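Local coordinates for fructooligosaccharide ABC transporter substrate-binding protein FusA (Streptococcus pneumoniae, PDB 5G5Y), which binds short- and long-chain fructooligosaccharides, with a preference for tetrasaccharides and larger, as the solute-binding component of the FusABC-MsmK ABC importer, at residues S12-P16 and E373-K377; W140-W145 and Q262-V266; D283-V287 and Y411-Y415; K295-N301 and Y415-N421. Residues are numbered along the deposited sequence.

Interaction 1: S12-P16 and E373-K377; sequences SPLSP and ELRQK
Residues 12-16, a loop without helix or strand, place a type I beta turn against the helical segment 373-377. The turn runs from Ser-12 to Ser-15, with Pro-13 and Leu-14 at its corners and Ser-15 N hydrogen-bonded to Ser-12 O at 2.9 Å. Ser-12 takes the t rotamer (chi1 161°), so its OG accepts from Leu-14 N at 3.0 Å, an ST turn, while donating to Gln-376 OE1 at 2.9 Å. Gln-376 (m, t, chi3 76°) points its amide oxygen at that hydroxyl. Ser-15 in the p rotamer turns OG back onto Ser-12 O, a very short 2.5 Å bond. The CA atoms approach at Ser-15 and Lys-377 (4.3 Å) and at Ser-12 and Gln-376 (5.9 Å). Leu-14 (m, t) supplies the apolar part, CD1 lying 3.9 Å from Glu-373 CB and CB 4.1 Å from Lys-377 CG; its CD1 also lies against Gln-376 OE1 (3.4 Å). Lys-377, m then extended, forms a salt bridge within the helix, NZ to Glu-373 OE1 at 3.4 Å, weak as a hydrogen bond. One water accepts from Ser-12 N (3.1 Å) and donates to Gln-376 O (2.8 Å). The loop from strand 3-10 to helix 23-32 thus packs at the surface on helix 370-378, which carries the substrate-binding Arg-375, salt-bridged to Glu-379, also substrate-binding.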
# COMPACT_ATOMS: atom_id res chain seq x y z
N SER A 12 -4.44 -18.06 -6.26
CA SER A 12 -3.54 -17.96 -7.42
C SER A 12 -3.70 -19.19 -8.33
O SER A 12 -3.88 -20.31 -7.84
CB SER A 12 -2.08 -17.87 -6.94
OG SER A 12 -1.15 -18.19 -7.97
N PRO A 13 -3.63 -18.98 -9.66
CA PRO A 13 -3.60 -20.14 -10.59
C PRO A 13 -2.42 -21.08 -10.36
O PRO A 13 -2.50 -22.23 -10.76
CB PRO A 13 -3.52 -19.49 -11.99
CG PRO A 13 -3.28 -18.05 -11.79
CD PRO A 13 -3.50 -17.68 -10.34
N LEU A 14 -1.36 -20.63 -9.70
CA LEU A 14 -0.27 -21.53 -9.34
C LEU A 14 -0.63 -22.50 -8.22
O LEU A 14 0.07 -23.50 -8.03
CB LEU A 14 0.96 -20.73 -8.96
CG LEU A 14 1.52 -19.79 -10.02
CD1 LEU A 14 2.74 -19.09 -9.43
CD2 LEU A 14 1.90 -20.52 -11.31
N SER A 15 -1.69 -22.19 -7.45
CA SER A 15 -2.11 -23.05 -6.33
C SER A 15 -3.05 -24.16 -6.80
O SER A 15 -3.60 -24.08 -7.89
CB SER A 15 -2.79 -22.21 -5.25
OG SER A 15 -3.98 -21.66 -5.74
N PRO A 16 -3.27 -25.20 -5.98
CA PRO A 16 -4.11 -26.31 -6.42
C PRO A 16 -5.55 -25.94 -6.67
O PRO A 16 -6.09 -25.06 -6.01
CB PRO A 16 -4.01 -27.31 -5.25
CG PRO A 16 -2.81 -26.92 -4.50
CD PRO A 16 -2.66 -25.45 -4.67
N GLU A 373 7.26 -18.11 -6.67
CA GLU A 373 6.00 -18.86 -6.71
C GLU A 373 5.54 -19.52 -5.42
O GLU A 373 4.36 -19.89 -5.32
CB GLU A 373 6.13 -19.98 -7.74
CG GLU A 373 6.61 -19.52 -9.11
CD GLU A 373 6.57 -20.62 -10.16
OE1 GLU A 373 6.33 -21.82 -9.83
OE2 GLU A 373 6.77 -20.27 -11.34
N LEU A 374 6.44 -19.72 -4.47
CA LEU A 374 6.13 -20.59 -3.36
C LEU A 374 5.05 -19.97 -2.45
O LEU A 374 4.17 -20.68 -1.94
CB LEU A 374 7.37 -20.94 -2.57
CG LEU A 374 7.13 -21.85 -1.36
CD1 LEU A 374 6.57 -23.19 -1.83
CD2 LEU A 374 8.44 -22.01 -0.62
N ARG A 375 5.07 -18.64 -2.31
CA ARG A 375 4.07 -17.97 -1.47
C ARG A 375 2.66 -18.20 -2.07
O ARG A 375 1.73 -18.63 -1.38
CB ARG A 375 4.35 -16.49 -1.32
CG ARG A 375 3.28 -15.81 -0.48
CD ARG A 375 3.43 -14.29 -0.45
NE ARG A 375 2.38 -13.71 0.40
CZ ARG A 375 2.27 -12.40 0.69
NH1 ARG A 375 3.14 -11.53 0.20
NH2 ARG A 375 1.30 -11.96 1.48
N GLN A 376 2.54 -17.95 -3.37
CA GLN A 376 1.27 -18.14 -4.08
C GLN A 376 0.76 -19.57 -4.02
O GLN A 376 -0.44 -19.77 -4.01
CB GLN A 376 1.40 -17.76 -5.54
CG GLN A 376 1.37 -16.30 -5.86
CD GLN A 376 1.86 -16.12 -7.28
OE1 GLN A 376 1.11 -16.40 -8.22
NE2 GLN A 376 3.15 -15.79 -7.44
N LYS A 377 1.67 -20.54 -4.01
CA LYS A 377 1.30 -21.94 -3.93
C LYS A 377 0.85 -22.41 -2.56
O LYS A 377 0.12 -23.40 -2.48
CB LYS A 377 2.46 -22.85 -4.39
CG LYS A 377 2.84 -22.72 -5.85
CD LYS A 377 4.01 -23.67 -6.11
CE LYS A 377 4.60 -23.57 -7.49
NZ LYS A 377 5.89 -24.33 -7.54
O HOH W 1 -3.12 -18.98 -3.63

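Interaction 2: W140-W145 and Q262-V266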
# COMPACT_ATOMS: atom_id res chain seq x y z
N TRP A 140 16.32 7.47 -5.24
CA TRP A 140 17.57 6.73 -5.22
C TRP A 140 18.56 7.46 -6.10
O TRP A 140 18.18 8.05 -7.14
CB TRP A 140 17.32 5.33 -5.79
CG TRP A 140 16.22 4.60 -5.10
CD1 TRP A 140 14.91 4.59 -5.44
CD2 TRP A 140 16.35 3.74 -3.97
NE1 TRP A 140 14.21 3.82 -4.57
CE2 TRP A 140 15.07 3.27 -3.67
CE3 TRP A 140 17.42 3.35 -3.17
CZ2 TRP A 140 14.81 2.40 -2.59
CZ3 TRP A 140 17.17 2.46 -2.10
CH2 TRP A 140 15.89 2.01 -1.83
N ILE A 141 19.84 7.42 -5.71
CA ILE A 141 20.87 8.16 -6.44
C ILE A 141 22.06 7.23 -6.76
O ILE A 141 22.38 6.35 -5.96
CB ILE A 141 21.30 9.41 -5.67
CG1 ILE A 141 22.27 10.29 -6.49
CG2 ILE A 141 21.87 9.08 -4.31
CD1 ILE A 141 22.46 11.67 -5.90
N ASN A 142 22.71 7.49 -7.90
CA ASN A 142 23.91 6.77 -8.32
C ASN A 142 25.18 7.21 -7.58
O ASN A 142 25.81 8.23 -7.90
CB ASN A 142 24.08 6.81 -9.85
CG ASN A 142 25.07 5.75 -10.33
OD1 ASN A 142 26.07 5.55 -9.69
ND2 ASN A 142 24.76 5.06 -11.41
N LYS A 143 25.52 6.45 -6.54
CA LYS A 143 26.72 6.70 -5.75
C LYS A 143 28.05 6.43 -6.48
O LYS A 143 29.03 7.05 -6.13
CB LYS A 143 26.71 5.85 -4.45
CG LYS A 143 25.84 6.39 -3.33
CD LYS A 143 26.28 5.91 -1.94
CE LYS A 143 26.77 4.46 -1.90
NZ LYS A 143 26.78 3.85 -0.53
N ASP A 144 28.07 5.52 -7.46
CA ASP A 144 29.22 5.34 -8.36
C ASP A 144 29.54 6.66 -9.06
O ASP A 144 30.69 7.12 -9.03
CB ASP A 144 28.96 4.30 -9.44
CG ASP A 144 28.94 2.86 -8.93
OD1 ASP A 144 29.31 2.60 -7.78
OD2 ASP A 144 28.54 2.00 -9.75
N TRP A 145 28.52 7.28 -9.67
CA TRP A 145 28.70 8.59 -10.36
C TRP A 145 29.18 9.71 -9.43
O TRP A 145 30.07 10.48 -9.79
CB TRP A 145 27.42 9.01 -11.08
CG TRP A 145 27.00 8.10 -12.17
CD1 TRP A 145 27.58 6.91 -12.56
CD2 TRP A 145 25.88 8.28 -13.02
NE1 TRP A 145 26.89 6.37 -13.58
CE2 TRP A 145 25.84 7.19 -13.90
CE3 TRP A 145 24.91 9.27 -13.13
CZ2 TRP A 145 24.88 7.05 -14.87
CZ3 TRP A 145 23.93 9.13 -14.08
CH2 TRP A 145 23.92 8.04 -14.94
N GLN A 262 21.70 0.98 -15.78
CA GLN A 262 22.25 2.01 -14.90
C GLN A 262 22.42 3.37 -15.58
O GLN A 262 23.44 4.03 -15.44
CB GLN A 262 23.54 1.52 -14.23
CG GLN A 262 23.36 0.16 -13.54
CD GLN A 262 24.38 -0.13 -12.45
OE1 GLN A 262 25.26 0.67 -12.16
NE2 GLN A 262 24.25 -1.30 -11.83
N LYS A 263 21.40 3.77 -16.32
CA LYS A 263 21.42 5.05 -17.03
C LYS A 263 20.94 6.24 -16.19
O LYS A 263 21.11 7.41 -16.58
CB LYS A 263 20.59 4.94 -18.30
CG LYS A 263 21.18 3.99 -19.35
CD LYS A 263 22.39 4.60 -20.05
CE LYS A 263 23.14 3.62 -20.96
NZ LYS A 263 22.21 2.90 -21.87
N PHE A 264 20.37 5.95 -15.02
CA PHE A 264 19.72 6.97 -14.20
C PHE A 264 20.68 7.56 -13.18
O PHE A 264 21.47 6.84 -12.55
CB PHE A 264 18.51 6.38 -13.46
CG PHE A 264 17.37 5.94 -14.32
CD1 PHE A 264 17.02 6.57 -15.51
CD2 PHE A 264 16.56 4.89 -13.87
CE1 PHE A 264 15.91 6.17 -16.21
CE2 PHE A 264 15.46 4.48 -14.58
CZ PHE A 264 15.13 5.12 -15.76
N GLY A 265 20.62 8.89 -13.02
CA GLY A 265 21.32 9.55 -11.95
C GLY A 265 20.53 9.48 -10.65
O GLY A 265 21.05 9.04 -9.61
N VAL A 266 19.30 9.99 -10.71
CA VAL A 266 18.36 9.98 -9.59
C VAL A 266 17.08 9.44 -10.18
O VAL A 266 16.68 9.86 -11.25
CB VAL A 266 18.14 11.39 -8.98
CG1 VAL A 266 16.98 11.41 -7.97
CG2 VAL A 266 19.43 11.91 -8.35
O HOH W 2 26.58 2.92 -11.93
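Gln-262, at positive phi, is the C-prime residue of the Schellman motif that ends helix 252-260. Its carbonyl O lies 3.4 Å from Trp-145 CZ2, and its OE1 takes a 2.6 Å bond from a water that also accepts from Asn-142 ND2 (2.9 Å) and donates to Asp-144 OD2 (3.1 Å), a carboxylate shared with Ser-281. Lys-263 turns its side chain away, yet its carbonyl O meets the edge of the Trp-145 indole at CH2, 3.3 Å. Phe-264 O sits over one face of the same indole, 3.6 Å from CH2. Gly-265 lets the ring come close: its CA is 3.4 Å from Trp-145 CZ3, where a side chain would be tight. Its O accepts from Asn-142 N (2.8 Å) and receives a CA-H...O contact from Ile-141 CA (3.3 Å). Val-266 and Ile-141 form an antiparallel non-hydrogen-bonded pair, CA atoms 4.4 Å apart; Val-266 CA makes a CA-H...O contact with Trp-140 O at 3.1 Å. Strands 138-142 and 264-269 are thus neighbours in a mixed sheet, and the former passes directly into helix 143-148 through its N-cap residue Asn-142, whose OD1 accepts from Trp-145 N at 3.0 Å, beside the calcium site of Asp-179 and Glu-180.

Interaction 3: D283-V287 and Y411-Y415; sequences DVLPV and YYVPY
The Tyr-411 ring (chi1 m) lies over Val-284, whose CB sits 3.8 Å from the ring centroid and 16° off its normal, a CH-pi contact. This is helix-on-sheet packing: helix 399-412, near Tyr-411, covers strand 282-284, an outermost strand of a mixed four-stranded sheet. After Val-284 the chain runs on extended through Leu-285, Pro-286 and Val-287 (psi 116 to 161°), while Tyr-411 and Tyr-412 lead into a 3-10 turn at 413-415, with Tyr-415 N hydrogen-bonded to Tyr-412 O at 2.9 Å. The CA atoms come nearest at Pro-286 and Tyr-411, 6.0 Å apart. Val-287, chi1 t, packs its CG2 against the edge of the Tyr-412 ring (CD1, 3.7 Å), against Tyr-415 CD2 (3.8 Å) and beside Tyr-411 O (3.4 Å). Water completes the polar rim. Tyr-411 OH is hydrogen-bonded to one water (2.6 Å) that donates to Asp-283 OD1 (2.8 Å) and to another (2.8 Å) that donates to Val-284 O (2.7 Å). Lys-143 forms a salt bridge with Asp-283. A third water joins Val-287 N (3.1 Å) to Tyr-411 O (2.6 Å), and a fourth accepts from Tyr-412 OH at 2.6 Å while donating to Leu-285 O at 2.7 Å.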
# COMPACT_ATOMS: atom_id res chain seq x y z
N ASP A 283 21.93 4.19 -3.90
CA ASP A 283 21.54 4.25 -2.50
C ASP A 283 20.45 5.32 -2.34
O ASP A 283 20.13 6.02 -3.29
CB ASP A 283 22.75 4.60 -1.63
CG ASP A 283 22.68 3.99 -0.24
OD1 ASP A 283 21.60 3.55 0.21
OD2 ASP A 283 23.73 3.96 0.42
N VAL A 284 19.92 5.42 -1.12
CA VAL A 284 18.87 6.37 -0.78
C VAL A 284 19.38 7.80 -0.89
O VAL A 284 20.45 8.14 -0.38
CB VAL A 284 18.33 6.15 0.65
CG1 VAL A 284 17.15 7.09 0.90
CG2 VAL A 284 17.91 4.70 0.90
N LEU A 285 18.62 8.63 -1.60
CA LEU A 285 18.88 10.06 -1.63
C LEU A 285 18.35 10.59 -0.30
O LEU A 285 17.13 10.50 -0.07
CB LEU A 285 18.14 10.71 -2.80
CG LEU A 285 18.32 12.23 -2.96
CD1 LEU A 285 19.75 12.54 -3.34
CD2 LEU A 285 17.39 12.81 -3.98
N PRO A 286 19.22 11.13 0.56
CA PRO A 286 18.67 11.67 1.80
C PRO A 286 17.67 12.81 1.60
O PRO A 286 17.68 13.48 0.56
CB PRO A 286 19.90 12.19 2.56
CG PRO A 286 21.08 11.63 1.82
CD PRO A 286 20.66 11.40 0.43
N VAL A 287 16.89 13.06 2.62
CA VAL A 287 15.90 14.13 2.60
C VAL A 287 16.63 15.47 2.38
O VAL A 287 17.63 15.77 3.08
CB VAL A 287 15.07 14.14 3.88
CG1 VAL A 287 14.19 15.39 3.98
CG2 VAL A 287 14.25 12.87 3.93
N TYR A 411 16.34 7.40 7.24
CA TYR A 411 16.31 8.57 6.35
C TYR A 411 15.10 9.48 6.51
O TYR A 411 15.22 10.69 6.32
CB TYR A 411 16.41 8.13 4.89
CG TYR A 411 17.78 7.60 4.56
CD1 TYR A 411 18.85 8.47 4.33
CD2 TYR A 411 18.02 6.22 4.48
CE1 TYR A 411 20.13 7.99 4.05
CE2 TYR A 411 19.30 5.73 4.19
CZ TYR A 411 20.34 6.62 3.95
OH TYR A 411 21.63 6.13 3.61
N TYR A 412 13.93 8.91 6.80
CA TYR A 412 12.66 9.67 6.63
C TYR A 412 11.91 9.99 7.92
O TYR A 412 11.39 11.10 8.08
CB TYR A 412 11.73 8.94 5.70
CG TYR A 412 12.27 8.55 4.37
CD1 TYR A 412 13.08 9.40 3.63
CD2 TYR A 412 11.93 7.33 3.82
CE1 TYR A 412 13.58 9.04 2.40
CE2 TYR A 412 12.37 6.96 2.55
CZ TYR A 412 13.18 7.83 1.84
OH TYR A 412 13.65 7.45 0.60
N VAL A 413 11.81 9.02 8.82
CA VAL A 413 11.06 9.22 10.04
C VAL A 413 11.39 10.50 10.83
O VAL A 413 10.46 11.19 11.24
CB VAL A 413 11.11 7.96 10.90
CG1 VAL A 413 10.56 8.21 12.31
CG2 VAL A 413 10.30 6.87 10.19
N PRO A 414 12.68 10.87 10.96
CA PRO A 414 12.99 12.11 11.67
C PRO A 414 12.35 13.39 11.11
O PRO A 414 12.18 14.37 11.85
CB PRO A 414 14.53 12.20 11.58
CG PRO A 414 14.99 10.79 11.38
CD PRO A 414 13.91 10.16 10.55
N TYR A 415 11.95 13.34 9.83
CA TYR A 415 11.40 14.49 9.13
C TYR A 415 9.88 14.40 8.89
O TYR A 415 9.34 15.30 8.28
CB TYR A 415 12.12 14.65 7.81
CG TYR A 415 13.59 14.74 8.04
CD1 TYR A 415 14.13 15.84 8.70
CD2 TYR A 415 14.44 13.70 7.67
CE1 TYR A 415 15.46 15.91 9.00
CE2 TYR A 415 15.81 13.78 7.95
CZ TYR A 415 16.29 14.88 8.62
OH TYR A 415 17.62 14.99 8.86
O HOH W 3 21.90 3.60 3.04
O HOH W 4 22.45 7.43 1.32
O HOH W 5 14.95 9.11 -0.92
O HOH W 6 17.41 11.76 5.34

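Interaction 4: K295-N301 and Y415-N421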
# COMPACT_ATOMS: atom_id res chain seq x y z
N LYS A 295 13.57 20.69 6.24
CA LYS A 295 13.37 19.35 5.70
C LYS A 295 12.04 18.79 6.19
O LYS A 295 11.61 19.06 7.34
CB LYS A 295 14.46 18.41 6.17
CG LYS A 295 15.83 18.71 5.61
CD LYS A 295 16.81 17.79 6.27
CE LYS A 295 18.25 18.13 5.97
NZ LYS A 295 19.11 17.01 6.46
N HIS A 296 11.39 18.03 5.33
CA HIS A 296 10.08 17.45 5.64
C HIS A 296 9.86 16.23 4.77
O HIS A 296 10.32 16.18 3.63
CB HIS A 296 8.95 18.47 5.42
CG HIS A 296 7.61 18.01 5.90
ND1 HIS A 296 7.36 17.80 7.24
CD2 HIS A 296 6.46 17.70 5.24
CE1 HIS A 296 6.10 17.43 7.40
NE2 HIS A 296 5.54 17.32 6.19
N VAL A 297 9.17 15.24 5.32
CA VAL A 297 8.60 14.13 4.57
C VAL A 297 7.09 14.10 4.81
O VAL A 297 6.64 14.05 5.97
CB VAL A 297 9.21 12.79 5.02
CG1 VAL A 297 8.57 11.63 4.30
CG2 VAL A 297 10.71 12.80 4.74
N ALA A 298 6.34 14.11 3.71
CA ALA A 298 4.88 14.00 3.77
C ALA A 298 4.58 12.51 3.93
O ALA A 298 5.18 11.64 3.26
CB ALA A 298 4.26 14.52 2.53
N ARG A 299 3.68 12.20 4.85
CA ARG A 299 3.24 10.82 5.01
C ARG A 299 2.21 10.49 3.95
O ARG A 299 1.31 11.30 3.64
CB ARG A 299 2.64 10.63 6.37
CG ARG A 299 3.65 10.80 7.45
CD ARG A 299 3.02 10.77 8.83
NE ARG A 299 2.50 9.45 9.12
CZ ARG A 299 1.87 9.10 10.25
NH1 ARG A 299 1.63 9.95 11.26
NH2 ARG A 299 1.47 7.83 10.37
N THR A 300 2.34 9.31 3.35
CA THR A 300 1.24 8.78 2.53
C THR A 300 0.10 8.38 3.49
O THR A 300 0.29 8.40 4.72
CB THR A 300 1.59 7.47 1.76
OG1 THR A 300 1.71 6.37 2.68
CG2 THR A 300 2.84 7.63 0.95
N ASN A 301 -1.04 8.00 2.90
CA ASN A 301 -2.14 7.43 3.65
C ASN A 301 -2.23 5.90 3.51
O ASN A 301 -3.21 5.30 3.91
CB ASN A 301 -3.45 8.13 3.31
CG ASN A 301 -3.35 9.63 3.49
OD1 ASN A 301 -2.89 10.10 4.55
ND2 ASN A 301 -3.71 10.38 2.48
N TYR A 415 11.95 13.34 9.83
CA TYR A 415 11.40 14.49 9.13
C TYR A 415 9.88 14.40 8.89
O TYR A 415 9.34 15.30 8.28
CB TYR A 415 12.12 14.65 7.81
CG TYR A 415 13.59 14.74 8.04
CD1 TYR A 415 14.13 15.84 8.70
CD2 TYR A 415 14.44 13.70 7.67
CE1 TYR A 415 15.46 15.91 9.00
CE2 TYR A 415 15.81 13.78 7.95
CZ TYR A 415 16.29 14.88 8.62
OH TYR A 415 17.62 14.99 8.86
N MET A 416 9.22 13.34 9.39
CA MET A 416 7.76 13.18 9.34
C MET A 416 7.13 13.85 10.55
O MET A 416 6.90 13.22 11.63
CB MET A 416 7.39 11.69 9.35
CG MET A 416 7.84 10.92 8.12
SD MET A 416 7.29 9.22 8.41
CE MET A 416 8.32 8.34 7.24
N SER A 417 6.83 15.12 10.40
CA SER A 417 6.38 15.92 11.50
C SER A 417 4.88 15.83 11.77
O SER A 417 4.43 16.36 12.78
CB SER A 417 6.78 17.39 11.24
OG SER A 417 8.22 17.46 11.23
N ASN A 418 4.12 15.20 10.89
CA ASN A 418 2.67 15.10 11.05
C ASN A 418 2.32 13.93 11.97
O ASN A 418 2.66 12.78 11.68
CB ASN A 418 1.99 14.97 9.71
CG ASN A 418 2.14 16.25 8.86
OD1 ASN A 418 3.26 16.78 8.73
ND2 ASN A 418 1.03 16.80 8.37
N VAL A 419 1.63 14.25 13.06
CA VAL A 419 1.21 13.24 14.06
C VAL A 419 0.39 12.13 13.37
O VAL A 419 0.57 10.91 13.62
CB VAL A 419 0.38 13.88 15.21
CG1 VAL A 419 -0.17 12.82 16.16
CG2 VAL A 419 1.14 14.91 16.02
N ASN A 420 -0.51 12.58 12.49
CA ASN A 420 -1.46 11.71 11.84
C ASN A 420 -1.36 11.72 10.35
O ASN A 420 -0.90 12.69 9.74
CB ASN A 420 -2.89 12.10 12.25
CG ASN A 420 -3.19 11.69 13.70
OD1 ASN A 420 -3.08 10.52 14.07
ND2 ASN A 420 -3.48 12.64 14.51
N ASN A 421 -1.82 10.62 9.78
CA ASN A 421 -2.19 10.58 8.33
C ASN A 421 -3.72 10.41 8.24
O ASN A 421 -4.41 10.52 9.26
CB ASN A 421 -1.39 9.51 7.56
CG ASN A 421 -1.68 8.10 8.01
OD1 ASN A 421 -2.48 7.89 8.91
ND2 ASN A 421 -1.04 7.12 7.38
O HOH W 7 8.81 18.82 9.12
O HOH W 8 19.01 17.76 9.30
O HOH W 9 4.78 14.11 8.02
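Val-297 N donates to Tyr-415 O at 3.0 Å, the one direct backbone-to-backbone bond between these two segments, and His-296 CA adds a CA-H...O contact to the same oxygen at 3.5 Å. Val-297 O is satisfied by a water (2.8 Å) that in turn accepts from Asn-418 N (3.1 Å). A second water bonds His-296 ND1 and Ser-417 OG, each at 2.6 Å, and a third joins Lys-295 NZ (2.9 Å) to Tyr-415 OH (3.1 Å). Both segments are irregular loops that advance in the same direction, from His-296 beside Tyr-415 to Asn-301 beside Asn-421. They link the end of helix 399-412 to the chain beyond strand 282-284, on the side of the substrate-binding protein that carries the second calcium site. Buried Arg-299 is the main donor to the bend at 418-421: NH1 gives a good bond to Asn-418 O (3.0 Å) and a weak one to Val-419 O (2.8 Å), with Asn-421 N over the guanidinium face. Asn-418 ND2 is taken by Val-212 O, Thr-300 OG1 by His-133 O and Asn-301 OD1 by Tyr-422 N, whereas Thr-300 O accepts from Asn-421 ND2 at 3.2 Å.

Overall arrangement
From the N terminus, 356 residues separate the turn at 12-16 from residues 373-377 on helix 370-378, where interaction 1 closes. Nested within that loop, interaction 2 joins strand 138-142 to strand 264-269 and closes before interaction 3 opens at 283. Interactions 3 and 4 both cross interaction 1 and each other, sharing Tyr-415: interaction 3 ties strand 282-284 and the chain after it to helix 399-412, interaction 4 the loop before strand 305-306 to the loop after that helix. Interactions 2 and 3 meet in one sheet, where Ile-141 N lies 2.8 Å from Asp-283 O. Interaction 1 stands apart, its centre about 36 Å from those of interactions 2 and 3.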